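Local atomic coordinates of Alr4995 protein (PDB entry 6LRH), a protein that probably hydrolyses the guanidine group of arginine to yield ornithine and ammonia, and carries a second, ornithine cyclodeaminase activity in the same chain. Residues 21-26 and 162-167. The protein carries 1 engineered substitution. Residues are numbered along the deposited sequence; the frame is centred on the assembly and turned at random.
Sequences INPWME and IDERFY. With ARG (arginine), chain C.
In the arginine pocket of the dihydrolase domain, Asn22 lies against one face of the Tyr167 ring, the two residues coming from loops that follow strands 6-9 and 155-160. Asn22 CB sits 3.9 Å from the Tyr167 ring centroid, a CH-pi contact displaced toward the ring's rim, and the amide stacks at 18° to the ring plane. Asn22 ND2 donates to O of the bound arginine (3.1 Å) and also to the Ala258 carbonyl. Tyr167 OH is 3.4 Å from CD of the ligand. A chi1 of 76° tucks the Asn22 amide over its own backbone, which brings OD1 to Trp24 N (2.8 Å) in an Asx turn that, with the two ND2 bonds, sets the amide's rotation. The domain is an alpha/beta propeller of the guanidino-group modifying enzymes, and both loops line its arginine site. Trp24 NE1 gives a nearly straight bond (171°) to a lone pair of Arg165 O, 2.8 Å away and close to the indole plane. Trp24 CD1 meets the edge of the Tyr167 ring at CE1 (4.0 Å). Replacing Trp24 by an alanine would probably leave Arg165 O without its indole donor and open a gap at the Tyr167 edge and beside Trp479 of a second subunit. Pro23 packs on the type I turn from Asp163 to Phe166, its CG 3.7 Å from Glu164 CD. Arg165 forms a side-on salt bridge with Asp163, NH2 to OD1 and NE to OD2, and OD2 also accepts from Arg165 N in a second Asx turn. Trp479 of the second subunit meets the Trp24 ring edge-to-face and the Arg165 guanidinium by cation-pi.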
ATOM      1  N   ILE A  21     -34.976   3.549  19.109  1.00 10.21           N
ATOM      2  CA  ILE A  21     -35.291   4.236  17.863  1.00  7.77           C
ATOM      3  C   ILE A  21     -34.460   5.495  17.670  1.00 12.26           C
ATOM      4  O   ILE A  21     -34.785   6.325  16.838  1.00 16.02           O
ATOM      5  CB  ILE A  21     -36.779   4.601  17.775  1.00  8.17           C
ATOM      6  CG1 ILE A  21     -37.159   5.624  18.839  1.00  6.34           C
ATOM      7  CG2 ILE A  21     -37.637   3.352  17.874  1.00 10.13           C
ATOM      8  CD1 ILE A  21     -38.604   5.957  18.848  1.00  5.80           C
ATOM      9  N   ASN A  22     -33.397   5.634  18.451  1.00  8.29           N
ATOM     10  CA  ASN A  22     -32.368   6.632  18.194  1.00  5.72           C
ATOM     11  C   ASN A  22     -31.107   6.152  18.907  1.00  7.78           C
ATOM     12  O   ASN A  22     -31.177   5.236  19.700  1.00 14.77           O
ATOM     13  CB  ASN A  22     -32.814   8.049  18.618  1.00  5.99           C
ATOM     14  CG  ASN A  22     -32.772   8.286  20.128  1.00  7.97           C
ATOM     15  OD1 ASN A  22     -31.719   8.212  20.747  1.00 12.62           O
ATOM     16  ND2 ASN A  22     -33.915   8.633  20.707  1.00  5.36           N
ATOM     17  N   PRO A  23     -29.940   6.729  18.577  1.00  8.28           N
ATOM     18  CA  PRO A  23     -28.677   6.171  19.067  1.00  4.46           C
ATOM     19  C   PRO A  23     -28.456   6.287  20.571  1.00  7.93           C
ATOM     20  O   PRO A  23     -27.696   5.517  21.110  1.00 11.04           O
ATOM     21  CB  PRO A  23     -27.638   6.994  18.311  1.00  5.28           C
ATOM     22  CG  PRO A  23     -28.334   7.462  17.112  1.00  7.51           C
ATOM     23  CD  PRO A  23     -29.701   7.755  17.546  1.00  6.98           C
ATOM     24  N   TRP A  24     -29.098   7.247  21.223  1.00  9.55           N
ATOM     25  CA  TRP A  24     -28.991   7.429  22.661  1.00  8.01           C
ATOM     26  C   TRP A  24     -29.615   6.279  23.412  1.00 10.93           C
ATOM     27  O   TRP A  24     -29.176   5.920  24.486  1.00 15.07           O
ATOM     28  CB  TRP A  24     -29.664   8.731  23.084  1.00  7.38           C
ATOM     29  CG  TRP A  24     -29.063   9.912  22.467  1.00  9.07           C
ATOM     30  CD1 TRP A  24     -29.367  10.436  21.259  1.00  8.45           C
ATOM     31  CD2 TRP A  24     -28.024  10.724  23.009  1.00  8.63           C
ATOM     32  NE1 TRP A  24     -28.586  11.531  21.007  1.00  8.98           N
ATOM     33  CE2 TRP A  24     -27.750  11.730  22.067  1.00  7.55           C
ATOM     34  CE3 TRP A  24     -27.301  10.703  24.204  1.00  7.38           C
ATOM     35  CZ2 TRP A  24     -26.787  12.703  22.276  1.00  6.61           C
ATOM     36  CZ3 TRP A  24     -26.348  11.673  24.414  1.00 10.52           C
ATOM     37  CH2 TRP A  24     -26.100  12.663  23.456  1.00  9.41           C
ATOM     38  N   MET A  25     -30.659   5.710  22.836  1.00  9.68           N
ATOM     39  CA  MET A  25     -31.390   4.641  23.475  1.00 10.59           C
ATOM     40  C   MET A  25     -30.620   3.347  23.429  1.00 11.82           C
ATOM     41  O   MET A  25     -30.851   2.461  24.241  1.00 13.01           O
ATOM     42  CB  MET A  25     -32.754   4.473  22.822  1.00  8.94           C
ATOM     43  CG  MET A  25     -33.586   5.727  22.885  1.00  8.53           C
ATOM     44  SD  MET A  25     -35.230   5.587  22.179  1.00 10.66           S
ATOM     45  CE  MET A  25     -36.107   4.949  23.582  1.00 11.86           C
ATOM     46  N   GLU A  26     -29.702   3.251  22.479  1.00 11.53           N
ATOM     47  CA  GLU A  26     -28.937   2.032  22.251  1.00 14.63           C
ATOM     48  C   GLU A  26     -28.121   1.652  23.474  1.00 12.94           C
ATOM     49  O   GLU A  26     -27.271   2.402  23.918  1.00 17.22           O
ATOM     50  CB  GLU A  26     -28.027   2.195  21.025  1.00 15.02           C
ATOM     51  CG  GLU A  26     -27.441   0.902  20.460  1.00 16.52           C
ATOM     52  CD  GLU A  26     -28.476  -0.194  20.230  1.00 30.31           C
ATOM     53  OE1 GLU A  26     -28.747  -0.986  21.163  1.00 30.79           O
ATOM     54  OE2 GLU A  26     -29.018  -0.272  19.111  1.00 37.95           O
ATOM     55  N   ILE A 162     -27.511  16.040   9.695  1.00  8.63           N
ATOM     56  CA  ILE A 162     -26.580  15.037   9.156  1.00  8.30           C
ATOM     57  C   ILE A 162     -25.872  14.130  10.176  1.00  9.31           C
ATOM     58  O   ILE A 162     -25.142  13.229   9.794  1.00  8.36           O
ATOM     59  CB  ILE A 162     -25.473  15.700   8.329  1.00  8.46           C
ATOM     60  CG1 ILE A 162     -24.780  16.752   9.160  1.00  7.99           C
ATOM     61  CG2 ILE A 162     -26.027  16.317   7.087  1.00  7.14           C
ATOM     62  CD1 ILE A 162     -23.478  17.152   8.638  1.00 10.86           C
ATOM     63  N   ASP A 163     -26.075  14.383  11.461  1.00  8.23           N
ATOM     64  CA  ASP A 163     -25.498  13.588  12.540  1.00  6.81           C
ATOM     65  C   ASP A 163     -26.622  12.837  13.255  1.00 11.16           C
ATOM     66  O   ASP A 163     -27.541  13.446  13.790  1.00 12.63           O
ATOM     67  CB  ASP A 163     -24.743  14.504  13.509  1.00  8.50           C
ATOM     68  CG  ASP A 163     -23.928  13.750  14.543  1.00 14.01           C
ATOM     69  OD1 ASP A 163     -22.905  14.297  14.999  1.00 11.98           O
ATOM     70  OD2 ASP A 163     -24.297  12.621  14.911  1.00 16.59           O
ATOM     71  N   GLU A 164     -26.557  11.517  13.271  1.00  9.30           N
ATOM     72  CA  GLU A 164     -27.659  10.730  13.809  1.00 10.91           C
ATOM     73  C   GLU A 164     -27.861  10.877  15.329  1.00  9.01           C
ATOM     74  O   GLU A 164     -28.878  10.461  15.875  1.00  8.53           O
ATOM     75  CB  GLU A 164     -27.458   9.257  13.456  1.00 11.56           C
ATOM     76  CG  GLU A 164     -28.757   8.480  13.416  1.00 18.87           C
ATOM     77  CD  GLU A 164     -28.560   6.981  13.470  1.00 32.99           C
ATOM     78  OE1 GLU A 164     -27.393   6.535  13.476  1.00 33.17           O
ATOM     79  OE2 GLU A 164     -29.578   6.255  13.516  1.00 31.36           O
ATOM     80  N   ARG A 165     -26.884  11.446  16.016  1.00  7.18           N
ATOM     81  CA  ARG A 165     -27.019  11.700  17.439  1.00  6.76           C
ATOM     82  C   ARG A 165     -27.865  12.936  17.660  1.00  9.41           C
ATOM     83  O   ARG A 165     -28.405  13.146  18.735  1.00 13.60           O
ATOM     84  CB  ARG A 165     -25.663  11.892  18.086  1.00  9.76           C
ATOM     85  CG  ARG A 165     -24.751  10.696  18.060  1.00  9.61           C
ATOM     86  CD  ARG A 165     -23.429  11.124  18.582  1.00 12.41           C
ATOM     87  NE  ARG A 165     -22.929  12.252  17.811  1.00 14.49           N
ATOM     88  CZ  ARG A 165     -21.870  12.967  18.143  1.00 14.61           C
ATOM     89  NH1 ARG A 165     -21.204  12.686  19.245  1.00 13.05           N
ATOM     90  NH2 ARG A 165     -21.492  13.968  17.374  1.00 17.17           N
ATOM     91  N   PHE A 166     -27.965  13.756  16.619  1.00  9.93           N
ATOM     92  CA  PHE A 166     -28.736  14.973  16.673  1.00  6.24           C
ATOM     93  C   PHE A 166     -29.859  14.906  15.651  1.00 11.25           C
ATOM     94  O   PHE A 166     -29.870  15.625  14.660  1.00  8.99           O
ATOM     95  CB  PHE A 166     -27.809  16.168  16.464  1.00  8.17           C
ATOM     96  CG  PHE A 166     -26.769  16.279  17.526  1.00  8.31           C
ATOM     97  CD1 PHE A 166     -27.103  16.689  18.794  1.00  8.25           C
ATOM     98  CD2 PHE A 166     -25.463  15.916  17.282  1.00 11.20           C
ATOM     99  CE1 PHE A 166     -26.159  16.760  19.783  1.00  6.25           C
ATOM    100  CE2 PHE A 166     -24.514  15.989  18.286  1.00  8.51           C
ATOM    101  CZ  PHE A 166     -24.872  16.407  19.528  1.00  6.29           C
ATOM    102  N   TYR A 167     -30.814  14.029  15.935  1.00  3.77           N
ATOM    103  CA  TYR A 167     -31.837  13.603  14.992  1.00  5.50           C
ATOM    104  C   TYR A 167     -33.097  14.498  14.965  1.00  4.68           C
ATOM    105  O   TYR A 167     -33.843  14.472  13.996  1.00  8.60           O
ATOM    106  CB  TYR A 167     -32.219  12.151  15.307  1.00  4.39           C
ATOM    107  CG  TYR A 167     -32.760  11.987  16.691  1.00  4.27           C
ATOM    108  CD1 TYR A 167     -31.914  11.853  17.779  1.00  7.14           C
ATOM    109  CD2 TYR A 167     -34.119  12.021  16.923  1.00  5.30           C
ATOM    110  CE1 TYR A 167     -32.413  11.745  19.056  1.00  5.45           C
ATOM    111  CE2 TYR A 167     -34.627  11.916  18.196  1.00  5.08           C
ATOM    112  CZ  TYR A 167     -33.777  11.775  19.254  1.00  5.65           C
ATOM    113  OH  TYR A 167     -34.295  11.662  20.509  1.00 11.12           O
TER
HETATM  114  N   ARG C 801     -37.444   8.483  22.564  1.00 10.09           N
HETATM  115  CA  ARG C 801     -37.883   9.697  21.885  1.00  7.32           C
HETATM  116  C   ARG C 801     -37.742   9.531  20.400  1.00  6.56           C
HETATM  117  O   ARG C 801     -36.855   8.848  19.911  1.00  5.99           O
HETATM  118  CB  ARG C 801     -37.096  10.925  22.350  1.00  5.36           C
HETATM  119  CG  ARG C 801     -37.650  12.210  21.802  1.00  5.56           C
HETATM  120  CD  ARG C 801     -36.786  13.395  22.059  1.00 10.76           C
HETATM  121  NE  ARG C 801     -37.465  14.616  21.656  1.00  5.91           N
HETATM  122  CZ  ARG C 801     -36.857  15.754  21.354  1.00  5.76           C
HETATM  123  NH1 ARG C 801     -37.572  16.804  21.014  1.00  7.37           N
HETATM  124  NH2 ARG C 801     -35.542  15.844  21.402  1.00  4.36           N
HETATM  125  OXT ARG C 801     -38.521  10.083  19.659  1.00  6.74           O